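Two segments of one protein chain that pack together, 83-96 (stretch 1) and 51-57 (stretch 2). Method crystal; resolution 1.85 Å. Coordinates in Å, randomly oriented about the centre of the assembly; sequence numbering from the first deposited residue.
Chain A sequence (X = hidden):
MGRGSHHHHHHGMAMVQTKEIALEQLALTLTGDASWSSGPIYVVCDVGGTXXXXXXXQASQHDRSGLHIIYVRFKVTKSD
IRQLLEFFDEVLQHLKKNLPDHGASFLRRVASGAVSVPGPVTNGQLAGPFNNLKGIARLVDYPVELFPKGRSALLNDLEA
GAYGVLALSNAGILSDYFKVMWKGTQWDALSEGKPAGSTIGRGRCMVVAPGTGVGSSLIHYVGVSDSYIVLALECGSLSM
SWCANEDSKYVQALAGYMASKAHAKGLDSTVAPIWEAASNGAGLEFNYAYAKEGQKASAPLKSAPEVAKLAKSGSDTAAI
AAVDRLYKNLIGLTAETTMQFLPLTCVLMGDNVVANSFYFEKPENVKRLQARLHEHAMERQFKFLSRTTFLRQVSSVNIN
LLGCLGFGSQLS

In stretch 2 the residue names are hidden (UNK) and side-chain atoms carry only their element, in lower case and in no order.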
# COMPACT_ATOMS: atom_id res chain seq x y z
N GLN A 83 7.67 -11.91 28.03
CA GLN A 83 7.33 -11.36 29.34
C GLN A 83 6.01 -10.57 29.31
O GLN A 83 5.42 -10.31 30.35
CB GLN A 83 8.47 -10.50 29.90
CG GLN A 83 8.31 -10.13 31.38
CD GLN A 83 9.57 -9.55 32.01
OE1 GLN A 83 10.54 -9.22 31.31
NE2 GLN A 83 9.58 -9.43 33.33
N LEU A 84 5.52 -10.23 28.12
CA LEU A 84 4.20 -9.60 28.01
C LEU A 84 3.15 -10.49 28.68
O LEU A 84 2.22 -9.98 29.30
CB LEU A 84 3.82 -9.30 26.55
CG LEU A 84 4.70 -8.31 25.79
CD1 LEU A 84 4.08 -7.93 24.47
CD2 LEU A 84 4.91 -7.06 26.61
N LEU A 85 3.31 -11.81 28.57
CA LEU A 85 2.35 -12.76 29.13
C LEU A 85 2.22 -12.60 30.64
O LEU A 85 1.11 -12.61 31.19
CB LEU A 85 2.71 -14.20 28.78
CG LEU A 85 2.20 -14.73 27.44
CD1 LEU A 85 2.86 -14.00 26.29
CD2 LEU A 85 2.43 -16.23 27.29
N GLU A 86 3.35 -12.45 31.31
CA GLU A 86 3.35 -12.19 32.74
C GLU A 86 2.55 -10.93 33.02
O GLU A 86 1.70 -10.92 33.92
CB GLU A 86 4.77 -12.01 33.25
CG GLU A 86 5.70 -13.12 32.83
CD GLU A 86 6.94 -13.17 33.67
OE1 GLU A 86 7.16 -12.23 34.47
OE2 GLU A 86 7.70 -14.15 33.54
N PHE A 87 2.82 -9.89 32.24
CA PHE A 87 2.18 -8.59 32.46
C PHE A 87 0.67 -8.66 32.29
O PHE A 87 -0.09 -8.15 33.12
CB PHE A 87 2.77 -7.52 31.52
CG PHE A 87 4.25 -7.34 31.65
CD1 PHE A 87 4.91 -7.66 32.82
CD2 PHE A 87 4.99 -6.84 30.58
CE1 PHE A 87 6.29 -7.50 32.94
CE2 PHE A 87 6.36 -6.67 30.67
CZ PHE A 87 7.02 -6.99 31.86
N PHE A 88 0.22 -9.30 31.21
CA PHE A 88 -1.21 -9.42 30.97
C PHE A 88 -1.88 -10.19 32.11
O PHE A 88 -2.96 -9.83 32.57
CB PHE A 88 -1.49 -10.10 29.63
CG PHE A 88 -0.94 -9.36 28.45
CD1 PHE A 88 -0.79 -7.98 28.50
CD2 PHE A 88 -0.57 -10.05 27.30
CE1 PHE A 88 -0.26 -7.28 27.40
CE2 PHE A 88 -0.05 -9.37 26.21
CZ PHE A 88 0.10 -7.99 26.25
N ASP A 89 -1.20 -11.23 32.59
CA ASP A 89 -1.73 -11.99 33.72
C ASP A 89 -1.76 -11.16 35.02
O ASP A 89 -2.75 -11.22 35.76
CB ASP A 89 -0.98 -13.31 33.91
CG ASP A 89 -1.77 -14.30 34.75
OD1 ASP A 89 -2.69 -14.94 34.19
OD2 ASP A 89 -1.49 -14.42 35.96
N GLU A 90 -0.72 -10.38 35.29
CA GLU A 90 -0.75 -9.49 36.46
C GLU A 90 -1.89 -8.47 36.40
O GLU A 90 -2.47 -8.12 37.43
CB GLU A 90 0.58 -8.74 36.64
CG GLU A 90 1.78 -9.63 36.88
CD GLU A 90 2.76 -9.02 37.87
OE1 GLU A 90 3.51 -8.10 37.50
OE2 GLU A 90 2.77 -9.48 39.03
N VAL A 91 -2.21 -7.99 35.20
CA VAL A 91 -3.31 -7.04 35.04
C VAL A 91 -4.63 -7.75 35.29
O VAL A 91 -5.51 -7.26 36.02
CB VAL A 91 -3.33 -6.42 33.63
CG1 VAL A 91 -4.60 -5.60 33.41
CG2 VAL A 91 -2.10 -5.56 33.41
N LEU A 92 -4.74 -8.93 34.69
CA LEU A 92 -5.95 -9.73 34.77
C LEU A 92 -6.21 -10.22 36.20
O LEU A 92 -7.30 -10.06 36.72
CB LEU A 92 -5.88 -10.88 33.76
CG LEU A 92 -7.17 -11.28 33.04
CD1 LEU A 92 -8.26 -10.25 33.25
CD2 LEU A 92 -6.91 -11.49 31.55
N GLN A 93 -5.19 -10.79 36.84
CA GLN A 93 -5.33 -11.23 38.23
C GLN A 93 -5.62 -10.06 39.17
O GLN A 93 -6.32 -10.22 40.17
CB GLN A 93 -4.09 -12.01 38.71
CG GLN A 93 -3.71 -13.24 37.85
CD GLN A 93 -4.87 -14.17 37.51
OE1 GLN A 93 -5.03 -14.58 36.35
NE2 GLN A 93 -5.68 -14.51 38.51
N HIS A 94 -5.12 -8.87 38.84
CA HIS A 94 -5.39 -7.70 39.66
C HIS A 94 -6.85 -7.27 39.54
O HIS A 94 -7.46 -6.86 40.53
CB HIS A 94 -4.51 -6.51 39.28
CG HIS A 94 -4.93 -5.22 39.91
ND1 HIS A 94 -4.46 -4.80 41.14
CD2 HIS A 94 -5.79 -4.25 39.49
CE1 HIS A 94 -5.00 -3.64 41.44
NE2 HIS A 94 -5.82 -3.28 40.47
N LEU A 95 -7.39 -7.33 38.33
CA LEU A 95 -8.78 -6.97 38.10
C LEU A 95 -9.74 -7.92 38.81
O LEU A 95 -10.75 -7.48 39.36
CB LEU A 95 -9.11 -6.91 36.60
CG LEU A 95 -8.44 -5.81 35.77
CD1 LEU A 95 -8.82 -5.97 34.30
CD2 LEU A 95 -8.85 -4.44 36.27
N LYS A 96 -9.44 -9.21 38.80
CA LYS A 96 -10.30 -10.20 39.45
C LYS A 96 -10.17 -10.11 40.98
O LYS A 96 -11.11 -10.43 41.71
CB LYS A 96 -9.96 -11.63 39.00
CG LYS A 96 -9.62 -11.79 37.51
CD LYS A 96 -10.82 -11.70 36.57
CE LYS A 96 -10.89 -12.91 35.65
NZ LYS A 96 -9.52 -13.29 35.16
N UNK A 51 10.32 -1.17 28.37
CA UNK A 51 9.07 -0.69 28.92
C UNK A 51 7.87 -1.16 28.13
O UNK A 51 7.77 -0.90 26.92
o UNK A 51 9.47 1.34 27.71
c UNK A 51 9.09 0.83 28.97
N UNK A 52 6.96 -1.84 28.81
CA UNK A 52 5.73 -2.31 28.19
C UNK A 52 4.56 -1.64 28.89
O UNK A 52 4.22 -2.01 30.02
c UNK A 52 5.64 -3.83 28.29
N UNK A 53 3.95 -0.66 28.25
CA UNK A 53 2.80 -0.02 28.87
C UNK A 53 1.57 -0.82 28.50
O UNK A 53 1.36 -1.13 27.33
c UNK A 53 4.08 4.79 26.08
n UNK A 53 4.11 4.74 24.76
c UNK A 53 2.69 1.44 28.43
c UNK A 53 3.90 3.67 28.26
c UNK A 53 3.92 2.25 28.81
n UNK A 53 4.20 5.96 26.70
n UNK A 53 3.95 3.69 26.80
N UNK A 54 0.78 -1.20 29.50
CA UNK A 54 -0.42 -2.01 29.25
C UNK A 54 -1.60 -1.30 29.89
O UNK A 54 -1.53 -0.92 31.05
c UNK A 54 -1.47 -4.28 29.58
c UNK A 54 -0.28 -3.39 29.90
c UNK A 54 1.00 -4.05 29.47
N UNK A 55 -2.69 -1.10 29.16
CA UNK A 55 -3.82 -0.44 29.77
C UNK A 55 -5.10 -0.48 28.94
O UNK A 55 -5.32 -1.40 28.17
N UNK A 56 -5.92 0.54 29.13
CA UNK A 56 -7.28 0.56 28.60
C UNK A 56 -7.58 1.93 28.07
O UNK A 56 -7.10 2.94 28.59
c UNK A 56 -8.26 0.20 29.72
c UNK A 56 -8.00 -1.12 30.34
c UNK A 56 -8.49 -2.28 29.76
c UNK A 56 -7.21 -1.22 31.48
c UNK A 56 -7.45 -3.60 31.48
c UNK A 56 -6.94 -2.45 32.06
c UNK A 56 -8.23 -3.51 30.32
N UNK A 57 -8.39 1.99 27.02
CA UNK A 57 -8.76 3.26 26.43
C UNK A 57 -10.26 3.27 26.14
O UNK A 57 -10.87 2.21 25.98
c UNK A 57 -8.01 3.50 25.12
o UNK A 57 -8.32 2.46 24.21

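Stretch 2 runs as a strand alongside the helix of stretch 1, and from 51 to 54 the CA-to-CB bonds point alternately away from and toward the helix. Position 51 carries one carbon followed by one oxygen, unbranched. Its CB points away from the helix, and its side chain makes no contact with the helix. A single hydroxyl on a CB bearing no methyl is serine, S51; its oxygen is hydrogen-bonded elsewhere in the structure.

Position 52 has a single side-chain carbon, directed toward the helix. That carbon, CB, lies 3.7 Å from CD2 of L84 and 3.8 Å from CE2 of F87, so the methyl group rests against both a leucine branch and an aromatic ring. One carbon alone identifies alanine, A52.

At position 53 the side chain is long: three carbons, a nitrogen, then a carbon bearing two further nitrogens. Its CA-to-CB bond points away from the helix, and the side chain makes no contact there. The guanidinium group defines arginine, R53.

At position 54 the CA-to-CB bond again points toward the helix. Three side-chain carbons form a fork, one carbon carrying two others, which touches F87, F88 and V91. This is the β-branched pattern of valine, V54. CG1 of V54 approaches CE1 of F88 at 3.9 Å, near the plane of that ring and at its edge, and lies 4.1 Å from CG2 of V91. The other methyl, CG2 of V54, is 4.4 Å from CB of F87. V54 has more surface covered by the helix than any other residue of the strand.

Position 55 has no atoms beyond the backbone and makes no contact with the helix; it is therefore glycine, G55.

Position 56 shows one carbon followed by a ring of six carbons with no oxygen attached. Its CB is directed sideways, but the ring comes closer to the helix and reaches V91 and L95. The residue is phenylalanine, F56, with chi1 near -58° (m). CZ of F56 lies 4.0 Å from CG1 of V91 and 3.9 Å from CD1 of L95.

Position 57 has one carbon and one oxygen and lies beyond reach of the helix. The pattern is that of serine, S57, its hydroxyl hydrogen-bonded elsewhere in the structure.

The contact is wholly apolar, with no hydrogen bond crossing it. Helix and strand run at 40° to each other, their axes 9.6 Å apart at closest approach. Along both in the same direction, F87 is shared by A52 and V54, and V91 by V54 and F56. These shared neighbours link successive contacts into one continuous hydrophobic seam, burying 312 Å² in total.

Stretch 2 51-57: SARVGFS
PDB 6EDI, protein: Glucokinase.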